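Local atomic coordinates of probable primosomal replication protein n (Ralstonia solanacearum, PDB entry 4FDB), a protein that probably takes part, as a homodimer, in restarting stalled replication forks, binding single-stranded DNA and stabilising the PriA helicase on it. Residues 23-28 with 57-62; 27-32 with 50-55; 74-79 with 88-93. The protein carries 3 engineered substitutions. One frame throughout, in Å; residues are numbered along the deposited sequence.

Overall arrangement
The three contacts lie in one curled sheet of the OB (oligonucleotide/oligosaccharide-binding) fold. Contact 2 (27-32 with 50-55) is at its middle, pairing strands 25-37 and 44-55. Contact 1 uses the start of the same strand 25-37, shares V27 and N28 with contact 2, and adds helix 57-62, which follows strand 44-55; their centres are about 10 Å apart. Contact 3 (74-79 with 88-93) continues the sheet beyond strand 44-55, its centre about 9 Å from that of contact 2, and F89 N and I91 N probably hydrogen-bond to E51 O and L53 O (each 2.9 Å). Contacts 1 and 3, about 13 Å apart between centres, meet where M58 packs on I91, S92 and G93.

Contact 1 (23-28 with 57-62); sequences GVPIVN and KMASVL
A59 meets P25 and V27 mainly with its methyl group, which points toward the strand. Its CB comes within 3.3 Å of P25 O, the closest approach between 25-28 and the helix, and lies beside two side chains: P25 CB at 3.8 Å and V27 CG2 at 4.0 Å. P25 and V27, two residues apart on an extended chain, both point toward the helix, whereas I26 and N28 point away. The methyl therefore sits over the backbone between its two neighbours. A small residue suits this place, because V27 CA and A59 CA are only 5.0 Å apart.

V27 divides its fork between two helix residues. CG2 is turned to the A59 side and reaches A59 O at 3.5 Å; CG1, anti to the backbone N (chi1 169°), goes to L62 CB at 4.0 Å. L62, on the same helix face as A59, meets V27 at a slant and brings CD1 to 3.8 Å from V27 O. Branching at CB lets the valine fill both positions from a single residue. Van der Waals packing, carbon on carbon and carbon on carbonyl oxygen, makes this largely buried contact; the strand's backbone bonds to its sheet neighbours, V27 to G54 and P25 to G56. K57 and S60 turn outward, as suits polar residues.

Strand and helix cross at 46°; L62 also touches L94, while M58, a selenomethionine, turns away from strand 25-28 and packs on I91. A short helix between the third and fourth strands, laid against the end of the barrel, is the classical plug of the OB fold.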
loop_
_atom_site.group_PDB
_atom_site.type_symbol
_atom_site.label_atom_id
_atom_site.label_comp_id
_atom_site.label_asym_id
_atom_site.label_seq_id
_atom_site.Cartn_x
_atom_site.Cartn_y
_atom_site.Cartn_z
ATOM N N GLY A 23 -23.896 4.224 11.366
ATOM C CA GLY A 23 -24.366 5.320 10.536
ATOM C C GLY A 23 -23.230 6.085 9.887
ATOM O O GLY A 23 -23.413 7.185 9.370
ATOM N N VAL A 24 -22.037 5.508 9.917
ATOM C CA VAL A 24 -20.900 6.133 9.259
ATOM C C VAL A 24 -20.921 5.818 7.765
ATOM O O VAL A 24 -20.943 4.653 7.373
ATOM C CB VAL A 24 -19.566 5.657 9.867
ATOM C CG1 VAL A 24 -18.403 6.299 9.136
ATOM C CG2 VAL A 24 -19.529 5.993 11.354
ATOM N N PRO A 25 -20.913 6.861 6.917
ATOM C CA PRO A 25 -20.942 6.579 5.479
ATOM C C PRO A 25 -19.611 6.078 4.947
ATOM O O PRO A 25 -18.560 6.542 5.381
ATOM C CB PRO A 25 -21.258 7.943 4.854
ATOM C CG PRO A 25 -20.796 8.947 5.843
ATOM C CD PRO A 25 -20.911 8.303 7.213
ATOM N N ILE A 26 -19.678 5.162 3.988
ATOM C CA ILE A 26 -18.497 4.638 3.315
ATOM C C ILE A 26 -18.716 4.700 1.822
ATOM O O ILE A 26 -19.762 4.276 1.342
ATOM C CB ILE A 26 -18.335 3.151 3.612
ATOM C CG1 ILE A 26 -18.332 2.895 5.120
ATOM C CG2 ILE A 26 -17.091 2.605 2.913
ATOM C CD1 ILE A 26 -17.096 3.361 5.802
ATOM N N VAL A 27 -17.727 5.209 1.096
ATOM C CA VAL A 27 -17.726 5.111 -0.363
ATOM C C VAL A 27 -16.530 4.272 -0.794
ATOM O O VAL A 27 -15.386 4.658 -0.577
ATOM C CB VAL A 27 -17.702 6.503 -1.047
ATOM C CG1 VAL A 27 -17.423 6.376 -2.545
ATOM C CG2 VAL A 27 -19.030 7.228 -0.823
ATOM N N ASN A 28 -16.812 3.104 -1.364
ATOM C CA ASN A 28 -15.787 2.268 -1.970
ATOM C C ASN A 28 -15.477 2.755 -3.370
ATOM O O ASN A 28 -16.372 3.153 -4.104
ATOM C CB ASN A 28 -16.265 0.826 -2.040
ATOM C CG ASN A 28 -16.259 0.153 -0.687
ATOM O OD1 ASN A 28 -17.246 0.197 0.041
ATOM N ND2 ASN A 28 -15.141 -0.472 -0.344
ATOM N N LYS A 57 -16.465 12.004 6.686
ATOM C CA LYS A 57 -16.387 13.145 5.775
ATOM C C LYS A 57 -15.707 12.762 4.460
ATOM O O LYS A 57 -16.042 13.282 3.400
ATOM C CB LYS A 57 -15.671 14.326 6.424
ATOM C CG LYS A 57 -15.649 15.565 5.537
ATOM C CD LYS A 57 -15.314 16.825 6.308
ATOM C CE LYS A 57 -15.115 17.999 5.354
ATOM N NZ LYS A 57 -16.184 18.068 4.312
HETATM N N MSE A 58 -14.770 11.826 4.521
HETATM C CA MSE A 58 -14.078 11.405 3.306
HETATM C C MSE A 58 -15.020 10.683 2.331
HETATM O O MSE A 58 -14.834 10.748 1.113
HETATM C CB MSE A 58 -12.873 10.530 3.659
HETATM C CG MSE A 58 -11.840 10.429 2.559
HETATM SE SE MSE A 58 -11.075 12.197 2.151
HETATM C CE MSE A 58 -10.778 12.818 3.964
ATOM N N ALA A 59 -16.052 10.027 2.858
ATOM C CA ALA A 59 -17.065 9.416 2.002
ATOM C C ALA A 59 -17.801 10.523 1.247
ATOM O O ALA A 59 -18.000 10.444 0.031
ATOM C CB ALA A 59 -18.059 8.596 2.835
ATOM N N SER A 60 -18.203 11.556 1.981
ATOM C CA SER A 60 -18.903 12.692 1.380
ATOM C C SER A 60 -18.057 13.345 0.288
ATOM O O SER A 60 -18.567 13.727 -0.774
ATOM C CB SER A 60 -19.235 13.727 2.446
ATOM O OG SER A 60 -20.119 13.192 3.418
ATOM N N VAL A 61 -16.765 13.478 0.557
ATOM C CA VAL A 61 -15.852 14.080 -0.403
ATOM C C VAL A 61 -15.762 13.243 -1.677
ATOM O O VAL A 61 -15.869 13.776 -2.779
ATOM C CB VAL A 61 -14.442 14.268 0.191
ATOM C CG1 VAL A 61 -13.445 14.655 -0.912
ATOM C CG2 VAL A 61 -14.467 15.317 1.305
ATOM N N LEU A 62 -15.582 11.937 -1.528
ATOM C CA LEU A 62 -15.452 11.051 -2.688
ATOM C C LEU A 62 -16.739 11.005 -3.486
ATOM O O LEU A 62 -16.716 10.906 -4.716
ATOM C CB LEU A 62 -15.087 9.629 -2.254
ATOM C CG LEU A 62 -13.642 9.357 -1.864
ATOM C CD1 LEU A 62 -13.536 7.951 -1.296
ATOM C CD2 LEU A 62 -12.743 9.529 -3.081
#

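Contact 2 (27-32 with 50-55)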
loop_
_atom_site.group_PDB
_atom_site.type_symbol
_atom_site.label_atom_id
_atom_site.label_comp_id
_atom_site.label_asym_id
_atom_site.label_seq_id
_atom_site.Cartn_x
_atom_site.Cartn_y
_atom_site.Cartn_z
ATOM N N VAL A 27 -17.727 5.209 1.096
ATOM C CA VAL A 27 -17.726 5.111 -0.363
ATOM C C VAL A 27 -16.530 4.272 -0.794
ATOM O O VAL A 27 -15.386 4.658 -0.577
ATOM C CB VAL A 27 -17.702 6.503 -1.047
ATOM C CG1 VAL A 27 -17.423 6.376 -2.545
ATOM C CG2 VAL A 27 -19.030 7.228 -0.823
ATOM N N ASN A 28 -16.812 3.104 -1.364
ATOM C CA ASN A 28 -15.787 2.268 -1.970
ATOM C C ASN A 28 -15.477 2.755 -3.370
ATOM O O ASN A 28 -16.372 3.153 -4.104
ATOM C CB ASN A 28 -16.265 0.826 -2.040
ATOM C CG ASN A 28 -16.259 0.153 -0.687
ATOM O OD1 ASN A 28 -17.246 0.197 0.041
ATOM N ND2 ASN A 28 -15.141 -0.472 -0.344
ATOM N N CYS A 29 -14.210 2.717 -3.746
ATOM C CA CYS A 29 -13.856 3.136 -5.094
ATOM C C CYS A 29 -12.671 2.347 -5.614
ATOM O O CYS A 29 -12.080 1.536 -4.897
ATOM C CB CYS A 29 -13.585 4.637 -5.133
ATOM S SG CYS A 29 -12.255 5.183 -4.077
ATOM N N LEU A 30 -12.373 2.547 -6.893
ATOM C CA LEU A 30 -11.222 1.927 -7.523
ATOM C C LEU A 30 -10.354 3.059 -8.037
ATOM O O LEU A 30 -10.851 3.978 -8.719
ATOM C CB LEU A 30 -11.684 1.071 -8.707
ATOM C CG LEU A 30 -10.612 0.296 -9.482
ATOM C CD1 LEU A 30 -9.971 -0.762 -8.593
ATOM C CD2 LEU A 30 -11.216 -0.343 -10.719
ATOM N N LEU A 31 -9.069 2.990 -7.721
ATOM C CA LEU A 31 -8.087 3.971 -8.186
ATOM C C LEU A 31 -7.118 3.311 -9.144
ATOM O O LEU A 31 -6.833 2.131 -9.026
ATOM C CB LEU A 31 -7.294 4.523 -7.000
ATOM C CG LEU A 31 -8.149 5.186 -5.927
ATOM C CD1 LEU A 31 -7.269 5.593 -4.761
ATOM C CD2 LEU A 31 -8.871 6.400 -6.499
ATOM N N SER A 32 -6.602 4.077 -10.095
ATOM C CA SER A 32 -5.657 3.541 -11.060
ATOM C C SER A 32 -4.408 4.369 -10.967
ATOM O O SER A 32 -4.461 5.592 -11.154
ATOM C CB SER A 32 -6.218 3.689 -12.480
ATOM O OG SER A 32 -5.245 3.328 -13.447
ATOM N N ILE A 50 -6.097 -0.186 -7.520
ATOM C CA ILE A 50 -6.212 -0.563 -6.111
ATOM C C ILE A 50 -7.590 -0.178 -5.580
ATOM O O ILE A 50 -8.121 0.886 -5.902
ATOM C CB ILE A 50 -5.078 0.077 -5.283
ATOM C CG1 ILE A 50 -5.060 -0.477 -3.855
ATOM C CG2 ILE A 50 -5.181 1.610 -5.317
ATOM C CD1 ILE A 50 -3.869 0.033 -3.025
ATOM N N GLU A 51 -8.199 -1.079 -4.808
ATOM C CA GLU A 51 -9.459 -0.759 -4.158
ATOM C C GLU A 51 -9.210 0.202 -3.010
ATOM O O GLU A 51 -8.268 0.026 -2.237
ATOM C CB GLU A 51 -10.127 -2.042 -3.642
ATOM C CG GLU A 51 -10.616 -2.966 -4.760
ATOM C CD GLU A 51 -11.919 -2.494 -5.402
ATOM O OE1 GLU A 51 -12.542 -1.545 -4.872
ATOM O OE2 GLU A 51 -12.324 -3.072 -6.439
ATOM N N ALA A 52 -10.050 1.229 -2.901
ATOM C CA ALA A 52 -9.898 2.213 -1.843
ATOM C C ALA A 52 -11.260 2.492 -1.235
ATOM O O ALA A 52 -12.293 2.038 -1.748
ATOM C CB ALA A 52 -9.280 3.506 -2.388
ATOM N N LEU A 53 -11.260 3.227 -0.137
ATOM C CA LEU A 53 -12.519 3.690 0.423
ATOM C C LEU A 53 -12.308 4.939 1.249
ATOM O O LEU A 53 -11.213 5.193 1.753
ATOM C CB LEU A 53 -13.216 2.584 1.222
ATOM C CG LEU A 53 -12.678 2.119 2.573
ATOM C CD1 LEU A 53 -13.071 3.074 3.711
ATOM C CD2 LEU A 53 -13.207 0.736 2.870
ATOM N N GLY A 54 -13.367 5.727 1.372
ATOM C CA GLY A 54 -13.368 6.868 2.259
ATOM C C GLY A 54 -14.519 6.696 3.226
ATOM O O GLY A 54 -15.596 6.258 2.830
ATOM N N ALA A 55 -14.284 7.029 4.493
ATOM C CA ALA A 55 -15.311 6.930 5.519
ATOM C C ALA A 55 -15.567 8.288 6.136
ATOM O O ALA A 55 -14.669 9.127 6.194
ATOM C CB ALA A 55 -14.877 5.961 6.612
HETATM O O HOH W 1 -13.000 -0.762 -2.327
#
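C29, A52 and L31 form the tight part of this strand pair, on the face they share with V27 and I50. A52 CB is met by two larger groups, C29 SG at 3.8 Å and L31 CD1 at 3.7 Å, its methyl small enough to admit both. SG reaches it from the position between the backbone N and the carbonyl carbon (chi1 60°). Beyond the pair, A52 packs on F89 and I91 and C29 on L11 and L62, while I50 touches L77 of the second subunit.

Six backbone hydrogen bonds in three pairs, V27 with G54, C29 with A52 and L31 with I50, make an antiparallel ladder. It joins the second and third strands of the OB-fold barrel, in the hairpin of 25-37 and 44-55. The bond from C29 N to A52 O is 2.9 Å long and nearly straight (171°), though the donor stands well above the carbonyl plane.

The other face, with N28, L30, E51 and L53, is looser and wetter. A water donates to A52 O, a second partner for that oxygen, and to E51 OE1 at 2.7 Å, while accepting from N28 ND2 at 2.9 Å. A bend at chi2 (-77°) folds E51 CD back toward the neighbouring strand, and OE1 ends 3.1 Å from C29 O. These are two acceptors, whose repulsion the water, and weakly K80, may ease. N28 lies alongside L53, its ND2 3.9 Å from L53 CB, while its OD1 is held by R18. The L30 methyl CD1 lies 3.9 Å from E51 OE2.

Contact 3 (74-79 with 88-93)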
loop_
_atom_site.group_PDB
_atom_site.type_symbol
_atom_site.label_atom_id
_atom_site.label_comp_id
_atom_site.label_asym_id
_atom_site.label_seq_id
_atom_site.Cartn_x
_atom_site.Cartn_y
_atom_site.Cartn_z
ATOM N N VAL A 74 -3.672 10.324 0.657
ATOM C CA VAL A 74 -2.897 9.723 1.734
ATOM C C VAL A 74 -3.824 8.839 2.548
ATOM O O VAL A 74 -5.042 9.014 2.552
ATOM C CB VAL A 74 -2.224 10.771 2.633
ATOM C CG1 VAL A 74 -1.075 11.451 1.896
ATOM C CG2 VAL A 74 -3.237 11.792 3.129
ATOM N N GLY A 75 -3.255 7.860 3.229
ATOM C CA GLY A 75 -4.074 7.047 4.096
ATOM C C GLY A 75 -3.322 5.828 4.518
ATOM O O GLY A 75 -2.089 5.869 4.619
ATOM N N PHE A 76 -4.058 4.752 4.770
ATOM C CA PHE A 76 -3.437 3.542 5.304
ATOM C C PHE A 76 -4.030 2.298 4.680
ATOM O O PHE A 76 -5.109 2.344 4.118
ATOM C CB PHE A 76 -3.580 3.492 6.829
ATOM C CG PHE A 76 -5.013 3.464 7.325
ATOM C CD1 PHE A 76 -5.634 2.259 7.640
ATOM C CD2 PHE A 76 -5.719 4.647 7.517
ATOM C CE1 PHE A 76 -6.943 2.232 8.132
ATOM C CE2 PHE A 76 -7.029 4.631 7.998
ATOM C CZ PHE A 76 -7.645 3.427 8.288
ATOM N N LEU A 77 -3.298 1.188 4.742
ATOM C CA LEU A 77 -3.819 -0.076 4.233
ATOM C C LEU A 77 -4.522 -0.849 5.349
ATOM O O LEU A 77 -4.142 -0.755 6.506
ATOM C CB LEU A 77 -2.684 -0.946 3.695
ATOM C CG LEU A 77 -1.970 -0.377 2.472
ATOM C CD1 LEU A 77 -0.821 -1.309 2.076
ATOM C CD2 LEU A 77 -2.946 -0.204 1.319
ATOM N N ALA A 78 -5.530 -1.634 4.983
ATOM C CA ALA A 78 -6.210 -2.494 5.936
ATOM C C ALA A 78 -6.807 -3.675 5.204
ATOM O O ALA A 78 -6.799 -3.705 3.983
ATOM C CB ALA A 78 -7.279 -1.729 6.695
ATOM N N ARG A 79 -7.260 -4.671 5.963
ATOM C CA ARG A 79 -7.955 -5.816 5.396
ATOM C C ARG A 79 -9.357 -5.408 4.985
ATOM O O ARG A 79 -10.013 -4.631 5.687
ATOM C CB ARG A 79 -8.057 -6.946 6.416
ATOM C CG ARG A 79 -6.881 -7.884 6.445
ATOM C CD ARG A 79 -7.185 -9.090 7.330
ATOM N NE ARG A 79 -6.054 -10.009 7.406
ATOM C CZ ARG A 79 -5.575 -10.506 8.541
ATOM N NH1 ARG A 79 -6.136 -10.171 9.697
ATOM N NH2 ARG A 79 -4.537 -11.335 8.522
ATOM N N VAL A 88 -7.445 -3.057 1.261
ATOM C CA VAL A 88 -8.118 -1.873 0.780
ATOM C C VAL A 88 -7.341 -0.655 1.264
ATOM O O VAL A 88 -6.830 -0.650 2.384
ATOM C CB VAL A 88 -9.582 -1.842 1.274
ATOM C CG1 VAL A 88 -9.650 -1.922 2.797
ATOM C CG2 VAL A 88 -10.299 -0.601 0.771
ATOM N N PHE A 89 -7.240 0.362 0.412
ATOM C CA PHE A 89 -6.600 1.629 0.754
ATOM C C PHE A 89 -7.621 2.562 1.417
ATOM O O PHE A 89 -8.509 3.086 0.750
ATOM C CB PHE A 89 -6.037 2.239 -0.538
ATOM C CG PHE A 89 -5.388 3.605 -0.382
ATOM C CD1 PHE A 89 -4.856 4.035 0.827
ATOM C CD2 PHE A 89 -5.290 4.449 -1.484
ATOM C CE1 PHE A 89 -4.253 5.291 0.938
ATOM C CE2 PHE A 89 -4.702 5.705 -1.384
ATOM C CZ PHE A 89 -4.176 6.128 -0.170
ATOM N N HIS A 90 -7.504 2.759 2.728
ATOM C CA HIS A 90 -8.377 3.710 3.423
ATOM C C HIS A 90 -7.823 5.113 3.250
ATOM O O HIS A 90 -6.727 5.415 3.708
ATOM C CB HIS A 90 -8.458 3.394 4.919
ATOM C CG HIS A 90 -9.286 2.194 5.250
ATOM N ND1 HIS A 90 -10.400 2.262 6.060
ATOM C CD2 HIS A 90 -9.142 0.889 4.920
ATOM C CE1 HIS A 90 -10.916 1.056 6.201
ATOM N NE2 HIS A 90 -10.167 0.202 5.524
ATOM N N ILE A 91 -8.579 5.989 2.600
ATOM C CA ILE A 91 -8.083 7.321 2.333
ATOM C C ILE A 91 -8.399 8.228 3.501
ATOM O O ILE A 91 -9.557 8.356 3.896
ATOM C CB ILE A 91 -8.731 7.888 1.054
ATOM C CG1 ILE A 91 -8.376 6.984 -0.131
ATOM C CG2 ILE A 91 -8.267 9.306 0.814
ATOM C CD1 ILE A 91 -9.254 7.228 -1.368
ATOM N N SER A 92 -7.375 8.845 4.079
ATOM C CA SER A 92 -7.621 9.730 5.209
ATOM C C SER A 92 -7.485 11.195 4.811
ATOM O O SER A 92 -7.920 12.091 5.536
ATOM C CB SER A 92 -6.692 9.398 6.377
ATOM O OG SER A 92 -5.341 9.593 6.018
ATOM N N GLY A 93 -6.876 11.438 3.658
ATOM C CA GLY A 93 -6.694 12.799 3.185
ATOM C C GLY A 93 -6.626 12.830 1.678
ATOM O O GLY A 93 -6.081 11.924 1.049
HETATM O O HOH W 2 -11.340 -2.270 5.593
#
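H90 lies against F76 from its first side-chain atom onward. CB stands over the phenyl face, 3.6 Å from the ring centroid and 16° off the normal, a CH-pi contact. CG is 3.7 Å from F76 CZ, and ND1 is equally close to that atom on the same rim. The imidazole and phenyl planes are nearly parallel (19°) but slid apart, and overlap little. CD2 passes on to A78 CB at 3.7 Å, and NE2, near the same methyl, is hydrogen-bonded to a water at 2.7 Å; that water donates to R79 O. Histidine suits this place: its CB lies over a phenyl face and its ring beside the rim, while the tip finds a polar partner. F76 CG for its part sits between the backbone N and the carbonyl carbon (chi1 61°), and the end of its side chain comes nearer strand 88-93.

Further along, V74 faces both S92 and G93, a classic beta bulge. V74 O accepts from S92 N at 2.8 Å and from G93 N at 3.2 Å, the second donor well above the carbonyl plane. Beside the bulge, G75 CA comes within 3.1 Å of H90 O in a CA-H...O contact. Only a residue without a CB fits so close, at backbone angles that also favour glycine. On the face away from F76 and H90, the F89 ring presents its edge to G75 N, with CE1 3.6 Å away.

This hairpin joins the last two strands of the OB-fold barrel. Strand 87-96 pairs on its other side with 44-55, through F89 and I91, and strand 70-79 pairs with 3-19 through G75 and L5. V88 packs on L53, while E39 of the second subunit rests on F76 and S92.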